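Local coordinates for protein alpha-ketoglutarate-dependent non-heme iron oxygenase EasH (Aspergillus japonicus, PDB 5M0T) that probably uses iron(II), 2-oxoglutarate and oxygen to carry out an oxidative step in cycloclavine biosynthesis, a branch of ergot alkaloid metabolism, at residues Trp59-Gly62 and Gln67-Tyr70. Residues are numbered along the deposited sequence; the frame is centred on the assembly and turned at random.
Sequences WELG and QESY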
loop_
_atom_site.group_PDB
_atom_site.type_symbol
_atom_site.label_atom_id
_atom_site.label_comp_id
_atom_site.label_asym_id
_atom_site.label_seq_id
_atom_site.Cartn_x
_atom_site.Cartn_y
_atom_site.Cartn_z
ATOM N N TRP A 59 -10.071 -5.027 -23.143
ATOM C CA TRP A 59 -8.763 -4.712 -22.543
ATOM C C TRP A 59 -7.776 -4.223 -23.623
ATOM O O TRP A 59 -7.536 -4.935 -24.614
ATOM C CB TRP A 59 -8.179 -5.943 -21.830
ATOM C CG TRP A 59 -6.761 -5.740 -21.333
ATOM C CD1 TRP A 59 -5.597 -6.005 -22.014
ATOM C CD2 TRP A 59 -6.365 -5.219 -20.060
ATOM N NE1 TRP A 59 -4.509 -5.679 -21.242
ATOM C CE2 TRP A 59 -4.947 -5.194 -20.036
ATOM C CE3 TRP A 59 -7.068 -4.768 -18.934
ATOM C CZ2 TRP A 59 -4.221 -4.741 -18.923
ATOM C CZ3 TRP A 59 -6.358 -4.317 -17.838
ATOM C CH2 TRP A 59 -4.943 -4.304 -17.838
ATOM N N GLU A 60 -7.212 -3.024 -23.421
ATOM C CA GLU A 60 -6.223 -2.447 -24.349
ATOM C C GLU A 60 -4.839 -3.063 -24.131
ATOM O O GLU A 60 -4.243 -2.905 -23.062
ATOM C CB GLU A 60 -6.135 -0.920 -24.203
ATOM C CG GLU A 60 -5.335 -0.251 -25.318
ATOM C CD GLU A 60 -5.368 1.269 -25.292
ATOM O OE1 GLU A 60 -6.129 1.906 -24.517
ATOM O OE2 GLU A 60 -4.611 1.843 -26.086
ATOM N N LEU A 61 -4.339 -3.757 -25.152
ATOM C CA LEU A 61 -2.976 -4.309 -25.148
ATOM C C LEU A 61 -1.920 -3.188 -25.238
ATOM O O LEU A 61 -2.219 -2.049 -25.633
ATOM C CB LEU A 61 -2.790 -5.316 -26.298
ATOM C CG LEU A 61 -3.000 -6.820 -26.138
ATOM C CD1 LEU A 61 -1.650 -7.503 -26.292
ATOM C CD2 LEU A 61 -3.673 -7.273 -24.846
ATOM N N GLY A 62 -0.687 -3.548 -24.874
ATOM C CA GLY A 62 0.460 -2.634 -24.866
ATOM C C GLY A 62 0.903 -2.137 -23.496
ATOM O O GLY A 62 1.720 -1.212 -23.427
ATOM N N GLN A 67 -0.998 -7.486 -14.837
ATOM C CA GLN A 67 -2.418 -7.349 -15.192
ATOM C C GLN A 67 -2.687 -7.880 -16.606
ATOM O O GLN A 67 -3.548 -8.741 -16.802
ATOM C CB GLN A 67 -2.885 -5.877 -15.104
ATOM C CG GLN A 67 -3.359 -5.420 -13.738
ATOM C CD GLN A 67 -2.255 -5.254 -12.717
ATOM O OE1 GLN A 67 -1.069 -5.450 -12.997
ATOM N NE2 GLN A 67 -2.649 -4.875 -11.504
ATOM N N GLU A 68 -1.930 -7.374 -17.576
ATOM C CA GLU A 68 -2.102 -7.771 -18.977
ATOM C C GLU A 68 -1.931 -9.277 -19.275
ATOM O O GLU A 68 -2.631 -9.805 -20.146
ATOM C CB GLU A 68 -1.201 -6.940 -19.903
ATOM C CG GLU A 68 -1.346 -7.304 -21.382
ATOM C CD GLU A 68 -1.081 -6.149 -22.322
ATOM O OE1 GLU A 68 -1.603 -5.046 -22.068
ATOM O OE2 GLU A 68 -0.377 -6.351 -23.333
ATOM N N SER A 69 -1.024 -9.951 -18.564
ATOM C CA SER A 69 -0.778 -11.388 -18.784
ATOM C C SER A 69 -2.011 -12.269 -18.498
ATOM O O SER A 69 -2.259 -13.240 -19.229
ATOM C CB SER A 69 0.424 -11.859 -17.961
ATOM O OG SER A 69 1.632 -11.381 -18.519
ATOM N N TYR A 70 -2.776 -11.908 -17.458
ATOM C CA TYR A 70 -4.031 -12.613 -17.082
ATOM C C TYR A 70 -5.341 -12.036 -17.685
ATOM O O TYR A 70 -6.325 -12.776 -17.817
ATOM C CB TYR A 70 -4.153 -12.699 -15.532
ATOM C CG TYR A 70 -3.120 -13.622 -14.940
ATOM C CD1 TYR A 70 -3.167 -14.996 -15.188
ATOM C CD2 TYR A 70 -2.053 -13.127 -14.191
ATOM C CE1 TYR A 70 -2.206 -15.859 -14.683
ATOM C CE2 TYR A 70 -1.082 -13.984 -13.675
ATOM C CZ TYR A 70 -1.151 -15.344 -13.934
ATOM O OH TYR A 70 -0.196 -16.187 -13.410
#
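The carboxylate of Glu68 reaches back from its helix and takes hydrogen bonds from both ends of segment 59-62. Trp59 NE1 donates to Glu68 OE1 at 3.1 Å, with an N-H...O angle of 154°. The indole and carboxylate planes are nearly perpendicular, and the N-H meets OE1 from above the carboxylate plane. The backbone N of Gly62 donates to Glu68 OE2 at 3.2 Å, this time on the syn lone pair. Glu68 can span the gap because its CG is anti to the backbone N (chi1 -180°) and the chain stays extended beyond CG.

Leu61 lies across this side chain at about a right angle, with CD1 3.4 Å from Glu68 OE2. In the six-membered ring of Trp59, CZ2 lies 3.7 Å from Glu68 CA, and CH2 touches Gln67 CB at 3.8 Å.

Glu68 OE1 also accepts a hydrogen bond from the backbone N of Gln63, which further restrains the carboxylate. Leu276 and Val269 of the second subunit pack on Trp59 and Gln67, respectively. Two residues after Glu68, the ring of Tyr70 meets that of the iron ligand His132, and Tyr70 O accepts a hydrogen bond from Gln129 NE2 of the 2-oxoglutarate pocket. The contact thus ties the 59-62 loop to helix 66-71 near the active site of a PhyH-family, cupin-fold dioxygenase, with the Gln67 side chain about 8 Å from the bound 2-oxoglutarate.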